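Local coordinates for protein acetyl-CoA acetyltransferase (Mycobacterium smegmatis, PDB 4EGV) that probably has acyltransferase activity, as a monomeric thiolase-like protein type 1 of the thiolase-like superfamily, at residues D491-K494 / L495-G499; S117-H120 / L121-F125; S432-L435 / Q436-D440. All coordinates share one frame; numbering follows the deposited sequence.

Contact 1 (D491-K494 / L495-G499)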
loop_
_atom_site.group_PDB
_atom_site.type_symbol
_atom_site.label_atom_id
_atom_site.label_comp_id
_atom_site.label_asym_id
_atom_site.label_seq_id
_atom_site.Cartn_x
_atom_site.Cartn_y
_atom_site.Cartn_z
ATOM N N ASP A 491 7.349 8.273 -34.301
ATOM C CA ASP A 491 8.806 8.076 -34.091
ATOM C C ASP A 491 9.225 7.920 -32.606
ATOM O O ASP A 491 9.964 6.990 -32.242
ATOM C CB ASP A 491 9.656 9.190 -34.776
ATOM C CG ASP A 491 9.671 9.086 -36.325
ATOM O OD1 ASP A 491 10.231 8.095 -36.899
ATOM O OD2 ASP A 491 9.118 10.035 -36.954
ATOM N N LEU A 492 8.753 8.846 -31.771
ATOM C CA LEU A 492 9.055 8.889 -30.347
ATOM C C LEU A 492 8.503 7.694 -29.592
ATOM O O LEU A 492 9.189 7.101 -28.755
ATOM C CB LEU A 492 8.536 10.186 -29.726
ATOM C CG LEU A 492 8.975 10.569 -28.308
ATOM C CD1 LEU A 492 10.411 10.200 -27.979
ATOM C CD2 LEU A 492 8.730 12.017 -27.981
ATOM N N VAL A 493 7.274 7.327 -29.904
ATOM C CA VAL A 493 6.613 6.203 -29.269
ATOM C C VAL A 493 7.307 4.867 -29.572
ATOM O O VAL A 493 7.329 3.976 -28.746
ATOM C CB VAL A 493 5.074 6.215 -29.605
ATOM C CG1 VAL A 493 4.359 4.960 -29.120
ATOM C CG2 VAL A 493 4.412 7.448 -29.005
ATOM N N LYS A 494 7.888 4.739 -30.747
ATOM C CA LYS A 494 8.647 3.548 -31.109
ATOM C C LYS A 494 9.875 3.400 -30.176
ATOM O O LYS A 494 10.174 2.301 -29.713
ATOM C CB LYS A 494 9.046 3.649 -32.599
ATOM C CG LYS A 494 9.729 2.447 -33.216
ATOM C CD LYS A 494 9.711 2.530 -34.752
ATOM C CE LYS A 494 9.662 1.091 -35.347
ATOM N NZ LYS A 494 9.973 1.060 -36.788
ATOM N N LEU A 495 10.557 4.517 -29.889
ATOM C CA LEU A 495 11.698 4.533 -28.968
ATOM C C LEU A 495 11.290 4.183 -27.530
ATOM O O LEU A 495 12.010 3.444 -26.864
ATOM C CB LEU A 495 12.452 5.880 -29.017
ATOM C CG LEU A 495 13.729 5.954 -28.167
ATOM C CD1 LEU A 495 14.937 5.196 -28.790
ATOM C CD2 LEU A 495 14.072 7.386 -27.860
ATOM N N LEU A 496 10.149 4.706 -27.065
ATOM C CA LEU A 496 9.654 4.420 -25.707
ATOM C C LEU A 496 9.156 2.981 -25.508
ATOM O O LEU A 496 9.314 2.405 -24.416
ATOM C CB LEU A 496 8.566 5.398 -25.270
ATOM C CG LEU A 496 8.832 6.902 -25.327
ATOM C CD1 LEU A 496 7.588 7.712 -25.018
ATOM C CD2 LEU A 496 9.942 7.302 -24.412
ATOM N N SER A 497 8.579 2.401 -26.561
ATOM C CA SER A 497 8.051 1.033 -26.500
ATOM C C SER A 497 9.087 -0.066 -26.719
ATOM O O SER A 497 8.986 -1.140 -26.125
ATOM C CB SER A 497 6.936 0.836 -27.524
ATOM O OG SER A 497 6.025 1.917 -27.542
ATOM N N GLU A 498 10.068 0.201 -27.581
ATOM C CA GLU A 498 10.939 -0.847 -28.106
ATOM C C GLU A 498 12.435 -0.635 -27.877
ATOM O O GLU A 498 13.201 -1.588 -27.968
ATOM C CB GLU A 498 10.690 -1.029 -29.610
ATOM C CG GLU A 498 9.324 -1.649 -29.981
ATOM C CD GLU A 498 9.141 -1.925 -31.501
ATOM O OE1 GLU A 498 9.947 -1.448 -32.352
ATOM O OE2 GLU A 498 8.160 -2.629 -31.838
ATOM N N GLY A 499 12.789 0.528 -27.367
ATOM C CA GLY A 499 14.164 0.816 -27.018
ATOM C C GLY A 499 14.449 1.227 -25.585
ATOM O O GLY A 499 13.868 0.720 -24.679
#
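S497 turns its hydroxyl back along the helix onto V493: with OG beside its own backbone N and anti to its carbonyl carbon (chi1 -45°), OG donates to V493 O at 2.7 Å. The amide of S497 donates to the same oxygen, S497 N to V493 O being 3.0 Å, and the two donors come in from opposite faces of the carbonyl plane. V493 chi1 of 172° sets CG1 beside its carbonyl carbon, where CG1 packs 3.8 Å from S497 OG. One residue back, L496 N donates to L492 O at 3.1 Å. V493, L492 and L496 belong to the inner face of helix 490-498, with T487 and I473 against L492 and with I473, Y460 and V462 against L496. The helix joins strands 482-487 and 505-509 of the five-stranded antiparallel sheet, consistent with the OB-like C-terminal domain. On the outer side K494 CE lies 3.9 Å from E498 OE1, yet K494 NZ stays 5.1 Å from that oxygen. The serine hydroxyl is thus spent on the helix backbone, while lysine and glutamate probably attract each other at that distance without forming a salt bridge.

Contact 2 (S117-H120 / L121-F125)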
loop_
_atom_site.group_PDB
_atom_site.type_symbol
_atom_site.label_atom_id
_atom_site.label_comp_id
_atom_site.label_asym_id
_atom_site.label_seq_id
_atom_site.Cartn_x
_atom_site.Cartn_y
_atom_site.Cartn_z
ATOM N N SER A 117 -4.603 3.439 4.814
ATOM C CA SER A 117 -5.577 3.723 5.852
ATOM C C SER A 117 -5.817 2.672 6.913
ATOM O O SER A 117 -5.983 3.055 8.073
ATOM C CB SER A 117 -6.904 4.228 5.307
ATOM O OG SER A 117 -7.531 3.287 4.466
ATOM N N PRO A 118 -5.820 1.361 6.551
ATOM C CA PRO A 118 -6.034 0.355 7.610
ATOM C C PRO A 118 -4.973 0.451 8.703
ATOM O O PRO A 118 -5.282 0.359 9.893
ATOM C CB PRO A 118 -5.864 -0.962 6.864
ATOM C CG PRO A 118 -6.054 -0.631 5.491
ATOM C CD PRO A 118 -5.601 0.717 5.254
ATOM N N GLN A 119 -3.728 0.642 8.287
ATOM C CA GLN A 119 -2.630 0.669 9.230
ATOM C C GLN A 119 -2.498 2.029 9.930
ATOM O O GLN A 119 -2.216 2.073 11.121
ATOM C CB GLN A 119 -1.325 0.151 8.588
ATOM C CG GLN A 119 -0.172 0.152 9.463
ATOM C CD GLN A 119 -0.308 -0.786 10.550
ATOM O OE1 GLN A 119 -0.506 -0.389 11.679
ATOM N NE2 GLN A 119 -0.201 -2.054 10.255
ATOM N N HIS A 120 -2.753 3.116 9.202
ATOM C CA HIS A 120 -2.895 4.448 9.809
ATOM C C HIS A 120 -3.961 4.459 10.937
ATOM O O HIS A 120 -3.755 5.019 12.018
ATOM C CB HIS A 120 -3.181 5.500 8.725
ATOM C CG HIS A 120 -2.956 6.924 9.152
ATOM N ND1 HIS A 120 -3.889 7.661 9.868
ATOM C CD2 HIS A 120 -1.930 7.771 8.899
ATOM C CE1 HIS A 120 -3.426 8.887 10.065
ATOM N NE2 HIS A 120 -2.235 8.977 9.496
ATOM N N LEU A 121 -5.077 3.799 10.671
ATOM C CA LEU A 121 -6.194 3.705 11.574
ATOM C C LEU A 121 -5.894 2.910 12.823
ATOM O O LEU A 121 -6.233 3.344 13.936
ATOM C CB LEU A 121 -7.345 3.027 10.836
ATOM C CG LEU A 121 -8.738 3.647 10.747
ATOM C CD1 LEU A 121 -8.771 5.154 10.940
ATOM C CD2 LEU A 121 -9.261 3.245 9.381
ATOM N N ALA A 122 -5.282 1.736 12.634
ATOM C CA ALA A 122 -4.846 0.940 13.763
ATOM C C ALA A 122 -3.839 1.701 14.627
ATOM O O ALA A 122 -3.938 1.680 15.816
ATOM C CB ALA A 122 -4.285 -0.376 13.310
ATOM N N THR A 123 -2.880 2.393 14.029
ATOM C CA THR A 123 -1.970 3.223 14.789
ATOM C C THR A 123 -2.670 4.387 15.541
ATOM O O THR A 123 -2.418 4.605 16.723
ATOM C CB THR A 123 -0.829 3.733 13.905
ATOM O OG1 THR A 123 -0.164 2.620 13.297
ATOM C CG2 THR A 123 0.161 4.618 14.692
ATOM N N GLU A 124 -3.513 5.134 14.850
ATOM C CA GLU A 124 -4.289 6.187 15.472
ATOM C C GLU A 124 -5.189 5.713 16.646
ATOM O O GLU A 124 -5.231 6.366 17.679
ATOM C CB GLU A 124 -5.111 6.898 14.393
ATOM C CG GLU A 124 -5.848 8.158 14.805
ATOM C CD GLU A 124 -7.181 8.284 14.091
ATOM O OE1 GLU A 124 -7.235 8.136 12.860
ATOM O OE2 GLU A 124 -8.188 8.506 14.769
ATOM N N PHE A 125 -5.877 4.581 16.521
ATOM C CA PHE A 125 -6.656 4.109 17.661
ATOM C C PHE A 125 -5.877 3.438 18.728
ATOM O O PHE A 125 -6.291 3.428 19.840
ATOM C CB PHE A 125 -7.953 3.366 17.276
ATOM C CG PHE A 125 -8.991 4.298 16.704
ATOM C CD1 PHE A 125 -9.602 5.244 17.525
ATOM C CD2 PHE A 125 -9.266 4.318 15.332
ATOM C CE1 PHE A 125 -10.502 6.175 16.994
ATOM C CE2 PHE A 125 -10.138 5.246 14.794
ATOM C CZ PHE A 125 -10.766 6.182 15.620
#
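Q119 O takes two hydrogen bonds from T123, one from the backbone and one from the side chain. T123 N lies 3.0 Å from Q119 O with a fairly straight N-H...O angle of 168°, and T123 OG1 donates to Q119 O at 3.0 Å as well, from the opposite face of the carbonyl plane. The hydroxyl reaches it because OG1 stands beside its own backbone N (chi1 -56°), so this buried OH is satisfied within one helical turn. The carbonyls around it each have their amide: L121 N donates to S117 O at 2.9 Å, A122 N to P118 O at 3.1 Å, and E124 N to H120 O at 2.8 Å. The side chain of L121 packs on E111, a loop residue that S117 and H120 also touch. The polar ends of the first turn find partners beyond it: S117 OG bonds to G114 O, and Q119 NE2 to Y420 OH. The Q119 side chain runs obliquely past that of T123. Helix 117-130 packs against helix 383-397 and the large mixed sheet, consistent with the central helical layer of the thiolase fold. P118 and Q119 pack on helix 383-397, Q119 also meets strand 402-409, and H120 and T123 lie against strand 294-303.

Contact 3 (S432-L435 / Q436-D440)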
loop_
_atom_site.group_PDB
_atom_site.type_symbol
_atom_site.label_atom_id
_atom_site.label_comp_id
_atom_site.label_asym_id
_atom_site.label_seq_id
_atom_site.Cartn_x
_atom_site.Cartn_y
_atom_site.Cartn_z
ATOM N N SER A 432 6.934 10.520 14.196
ATOM C CA SER A 432 6.568 10.785 12.819
ATOM C C SER A 432 6.461 12.256 12.515
ATOM O O SER A 432 6.889 12.693 11.473
ATOM C CB SER A 432 5.248 10.109 12.478
ATOM O OG SER A 432 5.448 8.730 12.375
ATOM N N ALA A 433 5.867 13.009 13.428
ATOM C CA ALA A 433 5.624 14.437 13.229
ATOM C C ALA A 433 6.918 15.232 12.955
ATOM O O ALA A 433 6.995 16.014 12.019
ATOM C CB ALA A 433 4.860 14.992 14.419
ATOM N N GLN A 434 7.932 14.991 13.772
ATOM C CA GLN A 434 9.248 15.603 13.625
ATOM C C GLN A 434 10.040 15.035 12.418
ATOM O O GLN A 434 10.742 15.769 11.746
ATOM C CB GLN A 434 10.031 15.508 14.970
ATOM C CG GLN A 434 11.497 16.037 14.997
ATOM C CD GLN A 434 11.661 17.559 14.707
ATOM O OE1 GLN A 434 10.826 18.373 15.091
ATOM N NE2 GLN A 434 12.754 17.924 14.030
ATOM N N LEU A 435 9.921 13.738 12.140
ATOM C CA LEU A 435 10.472 13.140 10.907
ATOM C C LEU A 435 9.815 13.624 9.600
ATOM O O LEU A 435 10.483 13.702 8.580
ATOM C CB LEU A 435 10.412 11.617 10.967
ATOM C CG LEU A 435 11.455 10.982 11.869
ATOM C CD1 LEU A 435 11.240 9.521 12.189
ATOM C CD2 LEU A 435 12.900 11.325 11.593
ATOM N N GLN A 436 8.512 13.904 9.638
ATOM C CA GLN A 436 7.783 14.504 8.539
ATOM C C GLN A 436 8.243 15.954 8.273
ATOM O O GLN A 436 8.426 16.344 7.133
ATOM C CB GLN A 436 6.275 14.456 8.836
ATOM C CG GLN A 436 5.363 14.766 7.654
ATOM C CD GLN A 436 5.550 13.778 6.506
ATOM O OE1 GLN A 436 6.124 14.114 5.472
ATOM N NE2 GLN A 436 5.095 12.533 6.705
ATOM N N ALA A 437 8.415 16.749 9.326
ATOM C CA ALA A 437 8.818 18.143 9.165
ATOM C C ALA A 437 10.248 18.259 8.627
ATOM O O ALA A 437 10.574 19.215 7.905
ATOM C CB ALA A 437 8.636 18.926 10.455
ATOM N N GLU A 438 11.088 17.280 8.955
ATOM C CA GLU A 438 12.436 17.202 8.379
ATOM C C GLU A 438 12.406 16.919 6.894
ATOM O O GLU A 438 13.106 17.560 6.136
ATOM C CB GLU A 438 13.293 16.156 9.075
ATOM C CG GLU A 438 14.350 16.741 10.001
ATOM C CD GLU A 438 14.731 15.795 11.140
ATOM O OE1 GLU A 438 15.114 14.630 10.869
ATOM O OE2 GLU A 438 14.638 16.221 12.313
ATOM N N HIS A 439 11.587 15.961 6.483
ATOM C CA HIS A 439 11.436 15.617 5.076
ATOM C C HIS A 439 10.729 16.722 4.293
ATOM O O HIS A 439 10.987 16.888 3.116
ATOM C CB HIS A 439 10.702 14.277 4.923
ATOM C CG HIS A 439 10.761 13.716 3.538
ATOM N ND1 HIS A 439 9.690 13.759 2.674
ATOM C CD2 HIS A 439 11.769 13.119 2.856
ATOM C CE1 HIS A 439 10.032 13.223 1.520
ATOM N NE2 HIS A 439 11.285 12.818 1.606
ATOM N N ASP A 440 9.842 17.470 4.948
ATOM C CA ASP A 440 9.137 18.590 4.323
ATOM C C ASP A 440 10.077 19.753 4.078
ATOM O O ASP A 440 9.809 20.591 3.218
ATOM C CB ASP A 440 7.955 19.073 5.183
ATOM C CG ASP A 440 6.719 18.177 5.066
ATOM O OD1 ASP A 440 6.667 17.371 4.122
ATOM O OD2 ASP A 440 5.805 18.279 5.916
#
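Q434 and E438 join their side chains one helical turn apart through a single amide-to-carboxylate hydrogen bond. Q434 NE2 donates to E438 OE2 at 3.1 Å, with an N-H...O angle of 155°. OE2 sits close to the plane of the glutamine amide but is itself met on its anti side, from somewhat outside the carboxylate plane. The two flat groups are turned well apart, their planes 62° from each other. The glutamine chain leaves with CG anti to the backbone N and then bends at chi2 (63°), which swings the amide forward over the next turn. The other carboxylate oxygen faces a hydrophobic neighbour, E438 OE1 being 4.0 Å from L435 CD2.

Beneath the side chains the helix ladder sets their spacing: E438 N donates to Q434 O at 3.2 Å, linking the same two residues a second time. Q436 N donates to S432 O at 2.7 Å, and H439 N to L435 O at 3.3 Å. Farther out, the helix rests on strand 294-303, where L435 and Q436 pack on M302. At the start of the helix, S432 OG is hydrogen-bonded to D430 OD1 and to D301 N, tying this end to the strand, while H439 touches E304 and P305. The glutamine-glutamate pair lies on the exposed side of the helix, so the carboxylate probably keeps its charge, supported by a neutral donor as well as by solvent.

In the fold
The three contacts are helical turns in different parts of one monomer, met along the chain in the order 2, 3, 1. Contacts 2 and 3 are neighbours through strand 294-303: their centres are 18 Å apart and their nearest atoms about 7 Å, without touching. D301 of that strand is common to both, reached by S432 OG from contact 3 and by H120 and T123 from contact 2. Contact 2 is buried, contact 3 at the surface. Contacts 1 and 3 both lie within the additional C-terminal family region, though their centres are 40 Å apart. Contact 1 sits against the five-stranded antiparallel sheet, its centre 43 Å from that of contact 2, across the centre of the chain.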